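Local atomic coordinates of carbohydrate kinase, FGGY (Rhodospirillum rubrum, PDB entry 3IFR), a protein that probably phosphorylates D-xylulose at the expense of ATP, as a xylulose kinase of the FGGY carbohydrate kinase family. Residues A[417-420]-A[421-425]; A[101-104]-A[105-109]; A[231-234]-A[235-239]; A[249-253]-A[254-258]. All coordinates share one frame; numbering follows the deposited sequence.

How the interactions relate
All four contacts are local, formed between residues a few positions apart, and they illustrate how turns and helix ends are fixed in a two-domain kinase. Interactions 2 and 3 belong to the N-terminal half of the FGGY kinase fold, their centres 31 Å apart. Interaction 4 ends the helix that directly follows the strand entered through interaction 3, and then leads toward strand 260-265 of the second large sheet; its centre is 27 Å from that of interaction 3. Interaction 1 lies in the C-terminal half, 21 Å from interaction 4 and 46 Å from interaction 3 between centres. A bound phosphate ion, probably from the crystallisation liquor, sits about 6 Å from the side chain of Gln105 in interaction 2.

Interaction 1. Residues A[417-420]-A[421-425]; sequences MGIM and ADVLQ
The carbonyl oxygen of Met420 is gripped by two backbone N-H groups of the following turn. Leu424 N lies 2.9 Å from Met420 O in the ordinary helical bond, whereas Val423 N stands at 3.2 Å from Met420 O and well above the carbonyl plane, so that it uses no lone pair. This doubling occurs where the helix is about to finish. One turn earlier the pattern is regular: Ala421 N donates to Met417 O and Asp422 N to Gly418 O, the latter over 2.9 Å and almost straight at 166°. Between the two patterns, the bond from Val423 N to Ile419 O is weak.

Two side-chain contacts run along the same helix. Selenomethionine Met420 starts with CG anti to its own nitrogen (chi1 -179°), then bends at the next two torsions, which carries CE over the side chain of Leu424, 4.0 Å from Leu424 CB and equally close to Leu424 CD1. The same methyl approaches Val423 CG1 at 4.3 Å. On another side, the branched methyls Ile419 CG2 and Val423 CG2 meet loosely at 4.4 Å, and helix 475-496 adds Tyr478 against both residues. Met420 itself packs on Phe387 of helix 372-397, while Asp422 OD1 is bonded to the backbone N of Asp471.

Beyond Leu424 the chain leaves helical geometry at Gln425, whose phi is positive. The contact thus forms the last two turns of the connecting helix in a beta-alpha-beta unit, running from strand 403-407 to strand 428-432 in the C-terminal half of this actin-like ATPase fold.

Interaction 2. Residues A[101-104]-A[105-109]; sequences PSIQ and QSDGR
A type I beta turn from Gln104 to Asp107, followed directly by an Asx turn, leads the chain away from strand 102-103. Asp107 N closes the first turn on Gln104 O at 3.1 Å. Asp107 OD2 then closes the second by accepting from Arg109 N.

Ile103 packs against the ion pair between Asp107, the last residue of the type I turn, and Arg109. Its CG2 methyl presses on the carboxylate carbon Asp107 CG at 3.4 Å, while Ile103 CD1 lies over one face of the Arg109 guanidinium, offset toward its rim. The guanidinium grips the carboxylate side-on: Arg109 NH2 reaches Asp107 OD1 at 2.9 Å, in the guanidinium plane, and Arg109 NE reaches Asp107 OD2 at 3.1 Å. Because Arg109 N and Arg109 NE come to OD2 from opposite faces, the carboxylate's rotation is well fixed. Outside partners strengthen the cluster, with Glu49 paired to Arg109 NH2 and Ala48 N donating to Asp107 OD1.

Near the start of the turn, a water joins the amide nitrogens of Gln104 and Gln105, accepting from both; Gln105 NE2 is 2.6 Å from it. The strand-to-helix connection is thus a type I turn running into an Asx turn whose aspartate also holds Arg109 in a salt bridge.

Interaction 3. Residues A[231-234]-A[235-239]; sequences TGLP and TGLPV
Pro234, Leu237 and Thr235 bury the most surface here, and the first two are the ends of one reverse turn. Leu237 N points back to Pro234 O across 3.3 Å, a long and weak bond that is nevertheless nearly straight at 162°. Leu237 CB also comes to 3.5 Å from Pro234 O.

The leucine side chain passes beside the proline ring. With Leu237 CG anti to the backbone nitrogen (chi1 -166°), the CD2 methyl swings toward Leu233 and lies 3.9 Å from Leu233 CG. The two leucines meet at a slant, branch against branch point, and Pro234 CD completes the patch at a looser 4.3 Å from Leu237 CD2. Ile80 of strand 77-84 lies against both leucines, while Pro77 touches Pro234. Leu233 also meets Leu63 of helix 52-70, and Leu237 meets Val223, which is backbone-bonded to Gly236 and Leu237 as well.

Thr235 takes the exposed corner of the turn. Gly236 follows with a positive phi of 76°, a backbone shape at which a side chain would collide with the preceding carbonyl oxygen.

Before these residues, Leu233 N donates to Thr231 OG1 in an ST turn at the end of helix 225-231. The whole passage is therefore a helix end followed by a type II beta turn that delivers the chain into strand 238-244 of the N-terminal mixed sheet.

Interaction 4. Residues A[249-253]-A[254-258]; sequences SALAA and GITRP
Gly254 and Ile255 fold back tightly on the last turn of helix 245-252. Gly254 N comes within 2.7 Å of Leu251 O, and Ile255 N reaches farther back to Ala250 O at 3.1 Å, along a nearly straight N-H path of 168°. Gly254 adopts a positive phi of 84°, where a CB would be driven into the carbonyl oxygen of Ala253.

Positive phi with two bonds reaching back into the final turn defines a Schellman motif, here ending the helix that follows strand 238-244 and redirecting the chain toward strand 260-265. Around the backbone bonds the side chains fit more loosely. Ala250 CB and Ile255 CB approach to 4.2 Å, the apolar meeting that accompanies the longer bond. Having its CG1 beside the backbone nitrogen (chi1 -84°), Ile255 brings CD1 to 4.2 Å from Ala253 CB; Leu262 of strand 260-265 packs on both residues. On a separate side of the turn, Leu251 CD1 meets Thr256 CG2 at 3.7 Å, methyl against methyl, with Trp443 of helix 437-448 also lying on the leucine.

Past Thr256 the packing gives way to solvent. Arg257 and Pro258 are exposed and make no contact with residues 249-253, although the backbone nitrogens of Thr256 and Arg257 are both held by the carboxylate oxygen Asp260 OD2.

Interaction 1. Residues A[417-420]-A[421-425]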
loop_
_atom_site.group_PDB
_atom_site.type_symbol
_atom_site.label_atom_id
_atom_site.label_comp_id
_atom_site.label_asym_id
_atom_site.label_seq_id
_atom_site.Cartn_x
_atom_site.Cartn_y
_atom_site.Cartn_z
HETATM N N MSE A 417 -8.940 -17.064 -8.797
HETATM C CA MSE A 417 -9.189 -15.991 -9.747
HETATM C C MSE A 417 -10.485 -16.217 -10.556
HETATM O O MSE A 417 -11.230 -15.278 -10.812
HETATM C CB MSE A 417 -7.980 -15.800 -10.651
HETATM C CG MSE A 417 -6.728 -15.410 -9.911
HETATM SE SE MSE A 417 -6.887 -13.714 -8.859
HETATM C CE MSE A 417 -7.538 -14.472 -7.147
ATOM N N GLY A 418 -10.761 -17.460 -10.942
ATOM C CA GLY A 418 -12.037 -17.794 -11.552
ATOM C C GLY A 418 -13.125 -17.384 -10.586
ATOM O O GLY A 418 -14.101 -16.718 -10.955
ATOM N N ILE A 419 -12.942 -17.728 -9.314
ATOM C CA ILE A 419 -13.933 -17.354 -8.315
ATOM C C ILE A 419 -14.072 -15.841 -8.241
ATOM O O ILE A 419 -15.179 -15.309 -8.202
ATOM C CB ILE A 419 -13.586 -17.954 -6.939
ATOM C CG1 ILE A 419 -13.904 -19.462 -6.940
ATOM C CG2 ILE A 419 -14.256 -17.161 -5.759
ATOM C CD1 ILE A 419 -13.210 -20.190 -5.813
HETATM N N MSE A 420 -12.949 -15.135 -8.193
HETATM C CA MSE A 420 -13.007 -13.680 -8.104
HETATM C C MSE A 420 -13.813 -13.065 -9.248
HETATM O O MSE A 420 -14.665 -12.211 -9.017
HETATM C CB MSE A 420 -11.605 -13.090 -8.135
HETATM C CG MSE A 420 -11.580 -11.563 -8.010
HETATM SE SE MSE A 420 -11.980 -11.023 -6.144
HETATM C CE MSE A 420 -13.763 -10.173 -6.445
ATOM N N ALA A 421 -13.529 -13.503 -10.486
ATOM C CA ALA A 421 -14.198 -12.963 -11.636
ATOM C C ALA A 421 -15.679 -13.289 -11.626
ATOM O O ALA A 421 -16.500 -12.413 -11.938
ATOM C CB ALA A 421 -13.555 -13.452 -12.905
ATOM N N ASP A 422 -16.019 -14.538 -11.289
ATOM C CA ASP A 422 -17.431 -14.952 -11.253
ATOM C C ASP A 422 -18.232 -14.199 -10.183
ATOM O O ASP A 422 -19.476 -14.088 -10.264
ATOM C CB ASP A 422 -17.597 -16.452 -11.001
ATOM C CG ASP A 422 -17.215 -17.309 -12.202
ATOM O OD1 ASP A 422 -17.190 -16.780 -13.330
ATOM O OD2 ASP A 422 -16.936 -18.520 -11.991
ATOM N N VAL A 423 -17.523 -13.682 -9.191
ATOM C CA VAL A 423 -18.201 -12.986 -8.083
ATOM C C VAL A 423 -18.357 -11.507 -8.440
ATOM O O VAL A 423 -19.365 -10.840 -8.147
ATOM C CB VAL A 423 -17.391 -13.109 -6.786
ATOM C CG1 VAL A 423 -17.659 -11.925 -5.881
ATOM C CG2 VAL A 423 -17.670 -14.462 -6.110
ATOM N N LEU A 424 -17.318 -11.014 -9.088
ATOM C CA LEU A 424 -17.265 -9.643 -9.458
ATOM C C LEU A 424 -18.116 -9.488 -10.714
ATOM O O LEU A 424 -18.782 -8.485 -10.900
ATOM C CB LEU A 424 -15.816 -9.290 -9.759
ATOM C CG LEU A 424 -15.533 -7.812 -9.882
ATOM C CD1 LEU A 424 -15.572 -7.217 -8.495
ATOM C CD2 LEU A 424 -14.156 -7.635 -10.557
ATOM N N GLN A 425 -18.065 -10.472 -11.603
ATOM C CA GLN A 425 -18.885 -10.390 -12.806
ATOM C C GLN A 425 -18.315 -9.241 -13.649
ATOM O O GLN A 425 -19.042 -8.450 -14.269
ATOM C CB GLN A 425 -20.323 -10.139 -12.359
ATOM C CG GLN A 425 -21.454 -11.101 -12.810
ATOM C CD GLN A 425 -21.060 -12.413 -13.469
ATOM O OE1 GLN A 425 -20.641 -13.368 -12.828
ATOM N NE2 GLN A 425 -21.302 -12.489 -14.755
#

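Interaction 2. Residues A[101-104]-A[105-109]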
loop_
_atom_site.group_PDB
_atom_site.type_symbol
_atom_site.label_atom_id
_atom_site.label_comp_id
_atom_site.label_asym_id
_atom_site.label_seq_id
_atom_site.Cartn_x
_atom_site.Cartn_y
_atom_site.Cartn_z
ATOM N N PRO A 101 14.595 6.186 16.808
ATOM C CA PRO A 101 14.310 5.306 15.673
ATOM C C PRO A 101 12.982 5.686 15.022
ATOM O O PRO A 101 12.099 6.237 15.697
ATOM C CB PRO A 101 14.234 3.922 16.317
ATOM C CG PRO A 101 15.090 4.061 17.590
ATOM C CD PRO A 101 14.869 5.456 18.062
ATOM N N SER A 102 12.874 5.443 13.715
ATOM C CA SER A 102 11.646 5.672 12.980
ATOM C C SER A 102 10.543 4.760 13.488
ATOM O O SER A 102 10.756 3.556 13.667
ATOM C CB SER A 102 11.866 5.403 11.494
ATOM O OG SER A 102 10.639 5.232 10.805
ATOM N N ILE A 103 9.362 5.338 13.675
ATOM C CA ILE A 103 8.163 4.565 14.015
ATOM C C ILE A 103 7.409 4.267 12.713
ATOM O O ILE A 103 6.962 5.189 12.019
ATOM C CB ILE A 103 7.247 5.312 15.046
ATOM C CG1 ILE A 103 8.069 5.775 16.269
ATOM C CG2 ILE A 103 6.118 4.422 15.487
ATOM C CD1 ILE A 103 7.344 6.780 17.230
ATOM N N GLN A 104 7.296 2.970 12.390
ATOM C CA GLN A 104 6.629 2.474 11.177
ATOM C C GLN A 104 5.077 2.579 11.181
ATOM O O GLN A 104 4.476 2.784 12.232
ATOM C CB GLN A 104 7.063 1.034 10.945
ATOM C CG GLN A 104 8.549 0.910 11.010
ATOM C CD GLN A 104 9.250 1.810 9.967
ATOM O OE1 GLN A 104 10.006 2.690 10.314
ATOM N NE2 GLN A 104 8.973 1.587 8.707
ATOM N N GLN A 105 4.421 2.425 10.027
ATOM C CA GLN A 105 2.951 2.466 10.039
ATOM C C GLN A 105 2.274 1.255 10.668
ATOM O O GLN A 105 1.195 1.346 11.200
ATOM C CB GLN A 105 2.329 2.771 8.667
ATOM C CG GLN A 105 3.171 2.457 7.474
ATOM C CD GLN A 105 3.744 1.075 7.515
ATOM O OE1 GLN A 105 3.006 0.087 7.462
ATOM N NE2 GLN A 105 5.078 0.983 7.568
ATOM N N SER A 106 2.901 0.107 10.649
ATOM C CA SER A 106 2.319 -0.990 11.414
ATOM C C SER A 106 2.444 -0.815 12.939
ATOM O O SER A 106 1.970 -1.656 13.679
ATOM C CB SER A 106 2.982 -2.280 11.008
ATOM O OG SER A 106 4.388 -2.117 11.093
ATOM N N ASP A 107 3.095 0.247 13.423
ATOM C CA ASP A 107 3.295 0.387 14.872
ATOM C C ASP A 107 1.956 0.543 15.596
ATOM O O ASP A 107 1.041 1.176 15.061
ATOM C CB ASP A 107 4.219 1.561 15.187
ATOM C CG ASP A 107 4.550 1.685 16.690
ATOM O OD1 ASP A 107 5.618 1.192 17.102
ATOM O OD2 ASP A 107 3.740 2.265 17.450
ATOM N N GLY A 108 1.847 -0.022 16.802
ATOM C CA GLY A 108 0.608 -0.016 17.564
ATOM C C GLY A 108 0.670 0.659 18.926
ATOM O O GLY A 108 -0.176 0.416 19.776
ATOM N N ARG A 109 1.622 1.555 19.141
ATOM C CA ARG A 109 1.807 2.067 20.492
ATOM C C ARG A 109 0.874 3.188 20.896
ATOM O O ARG A 109 0.802 3.507 22.069
ATOM C CB ARG A 109 3.263 2.518 20.743
ATOM C CG ARG A 109 3.531 3.958 20.370
ATOM C CD ARG A 109 4.995 4.281 20.425
ATOM N NE ARG A 109 5.742 3.442 19.503
ATOM C CZ ARG A 109 7.063 3.462 19.370
ATOM N NH1 ARG A 109 7.785 4.266 20.144
ATOM N NH2 ARG A 109 7.655 2.673 18.480
HETATM O O HOH W 1 6.968 -0.742 7.943
#

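Interaction 3. Residues A[231-234]-A[235-239]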
loop_
_atom_site.group_PDB
_atom_site.type_symbol
_atom_site.label_atom_id
_atom_site.label_comp_id
_atom_site.label_asym_id
_atom_site.label_seq_id
_atom_site.Cartn_x
_atom_site.Cartn_y
_atom_site.Cartn_z
ATOM N N THR A 231 26.863 7.519 -3.061
ATOM C CA THR A 231 26.009 6.581 -3.807
ATOM C C THR A 231 26.489 6.109 -5.179
ATOM O O THR A 231 25.989 5.102 -5.686
ATOM C CB THR A 231 24.586 7.118 -3.987
ATOM O OG1 THR A 231 24.626 8.247 -4.867
ATOM C CG2 THR A 231 23.999 7.541 -2.636
ATOM N N GLY A 232 27.446 6.814 -5.789
ATOM C CA GLY A 232 27.833 6.507 -7.166
ATOM C C GLY A 232 27.000 7.244 -8.217
ATOM O O GLY A 232 27.417 7.393 -9.365
ATOM N N LEU A 233 25.801 7.689 -7.842
ATOM C CA LEU A 233 24.955 8.466 -8.768
ATOM C C LEU A 233 25.718 9.654 -9.348
ATOM O O LEU A 233 26.546 10.282 -8.673
ATOM C CB LEU A 233 23.679 8.959 -8.068
ATOM C CG LEU A 233 22.405 8.091 -8.128
ATOM C CD1 LEU A 233 22.691 6.646 -8.402
ATOM C CD2 LEU A 233 21.442 8.220 -6.897
ATOM N N PRO A 234 25.445 9.974 -10.617
ATOM C CA PRO A 234 26.119 11.128 -11.225
ATOM C C PRO A 234 25.773 12.390 -10.466
ATOM O O PRO A 234 24.649 12.544 -9.992
ATOM C CB PRO A 234 25.517 11.197 -12.645
ATOM C CG PRO A 234 24.926 9.865 -12.898
ATOM C CD PRO A 234 24.519 9.305 -11.537
ATOM N N THR A 235 26.732 13.285 -10.337
ATOM C CA THR A 235 26.451 14.563 -9.712
ATOM C C THR A 235 25.330 15.302 -10.473
ATOM O O THR A 235 25.259 15.261 -11.698
ATOM C CB THR A 235 27.721 15.406 -9.689
ATOM O OG1 THR A 235 28.730 14.702 -8.944
ATOM C CG2 THR A 235 27.460 16.743 -9.037
ATOM N N GLY A 236 24.436 15.967 -9.755
ATOM C CA GLY A 236 23.396 16.724 -10.437
ATOM C C GLY A 236 22.228 15.938 -11.041
ATOM O O GLY A 236 21.309 16.528 -11.563
ATOM N N LEU A 237 22.258 14.611 -10.953
ATOM C CA LEU A 237 21.138 13.794 -11.377
ATOM C C LEU A 237 19.798 14.302 -10.866
ATOM O O LEU A 237 19.597 14.421 -9.645
ATOM C CB LEU A 237 21.300 12.376 -10.849
ATOM C CG LEU A 237 20.342 11.405 -11.528
ATOM C CD1 LEU A 237 20.774 11.307 -12.986
ATOM C CD2 LEU A 237 20.309 9.974 -10.873
ATOM N N PRO A 238 18.844 14.540 -11.785
ATOM C CA PRO A 238 17.516 14.945 -11.298
ATOM C C PRO A 238 16.866 13.924 -10.362
ATOM O O PRO A 238 16.789 12.716 -10.672
ATOM C CB PRO A 238 16.697 15.083 -12.575
ATOM C CG PRO A 238 17.741 15.359 -13.627
ATOM C CD PRO A 238 18.917 14.518 -13.255
ATOM N N VAL A 239 16.360 14.420 -9.244
ATOM C CA VAL A 239 15.589 13.598 -8.332
ATOM C C VAL A 239 14.152 14.088 -8.251
ATOM O O VAL A 239 13.909 15.255 -7.971
ATOM C CB VAL A 239 16.174 13.651 -6.928
ATOM C CG1 VAL A 239 15.365 12.748 -5.997
ATOM C CG2 VAL A 239 17.650 13.229 -6.955
#

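Interaction 4. Residues A[249-253]-A[254-258]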
loop_
_atom_site.group_PDB
_atom_site.type_symbol
_atom_site.label_atom_id
_atom_site.label_comp_id
_atom_site.label_asym_id
_atom_site.label_seq_id
_atom_site.Cartn_x
_atom_site.Cartn_y
_atom_site.Cartn_z
ATOM N N SER A 249 3.098 1.003 -6.739
ATOM C CA SER A 249 2.722 -0.358 -7.113
ATOM C C SER A 249 1.471 -0.353 -7.981
ATOM O O SER A 249 1.398 -1.085 -8.963
ATOM C CB SER A 249 2.510 -1.257 -5.901
ATOM O OG SER A 249 3.652 -2.050 -5.695
ATOM N N ALA A 250 0.481 0.471 -7.642
ATOM C CA ALA A 250 -0.725 0.505 -8.479
ATOM C C ALA A 250 -0.353 0.944 -9.910
ATOM O O ALA A 250 -0.666 0.277 -10.875
ATOM C CB ALA A 250 -1.786 1.396 -7.888
ATOM N N LEU A 251 0.338 2.057 -10.031
ATOM C CA LEU A 251 0.874 2.514 -11.320
ATOM C C LEU A 251 1.567 1.409 -12.118
ATOM O O LEU A 251 1.283 1.197 -13.265
ATOM C CB LEU A 251 1.889 3.624 -11.062
ATOM C CG LEU A 251 2.434 4.224 -12.348
ATOM C CD1 LEU A 251 1.269 4.727 -13.199
ATOM C CD2 LEU A 251 3.460 5.331 -12.036
ATOM N N ALA A 252 2.491 0.705 -11.500
ATOM C CA ALA A 252 3.217 -0.377 -12.186
ATOM C C ALA A 252 2.283 -1.453 -12.638
ATOM O O ALA A 252 2.534 -2.121 -13.648
ATOM C CB ALA A 252 4.323 -0.975 -11.266
ATOM N N ALA A 253 1.210 -1.665 -11.901
ATOM C CA ALA A 253 0.239 -2.656 -12.346
ATOM C C ALA A 253 -0.653 -2.099 -13.467
ATOM O O ALA A 253 -1.531 -2.784 -13.966
ATOM C CB ALA A 253 -0.587 -3.214 -11.175
ATOM N N GLY A 254 -0.408 -0.863 -13.867
ATOM C CA GLY A 254 -1.198 -0.239 -14.913
ATOM C C GLY A 254 -2.496 0.390 -14.463
ATOM O O GLY A 254 -3.438 0.462 -15.233
ATOM N N ILE A 255 -2.590 0.818 -13.214
ATOM C CA ILE A 255 -3.750 1.592 -12.806
ATOM C C ILE A 255 -3.439 3.074 -13.056
ATOM O O ILE A 255 -2.783 3.770 -12.218
ATOM C CB ILE A 255 -4.154 1.304 -11.331
ATOM C CG1 ILE A 255 -5.039 0.048 -11.264
ATOM C CG2 ILE A 255 -4.954 2.446 -10.756
ATOM C CD1 ILE A 255 -4.293 -1.234 -11.351
ATOM N N THR A 256 -3.893 3.549 -14.212
ATOM C CA THR A 256 -3.590 4.889 -14.703
ATOM C C THR A 256 -4.795 5.715 -15.142
ATOM O O THR A 256 -4.679 6.923 -15.330
ATOM C CB THR A 256 -2.594 4.864 -15.914
ATOM O OG1 THR A 256 -3.268 4.388 -17.066
ATOM C CG2 THR A 256 -1.426 3.962 -15.651
ATOM N N ARG A 257 -5.943 5.085 -15.361
ATOM C CA ARG A 257 -7.122 5.832 -15.826
ATOM C C ARG A 257 -8.250 5.765 -14.811
ATOM O O ARG A 257 -8.461 4.727 -14.170
ATOM C CB ARG A 257 -7.636 5.256 -17.140
ATOM C CG ARG A 257 -6.573 4.761 -18.148
ATOM C CD ARG A 257 -7.252 3.902 -19.273
ATOM N NE ARG A 257 -6.381 3.484 -20.382
ATOM C CZ ARG A 257 -6.691 2.510 -21.253
ATOM N NH1 ARG A 257 -7.851 1.847 -21.135
ATOM N NH2 ARG A 257 -5.847 2.196 -22.248
ATOM N N PRO A 258 -9.007 6.854 -14.678
ATOM C CA PRO A 258 -10.169 6.814 -13.779
ATOM C C PRO A 258 -10.941 5.512 -13.986
ATOM O O PRO A 258 -11.266 5.156 -15.116
ATOM C CB PRO A 258 -11.006 8.005 -14.243
ATOM C CG PRO A 258 -10.009 8.916 -14.890
ATOM C CD PRO A 258 -8.950 8.078 -15.481
#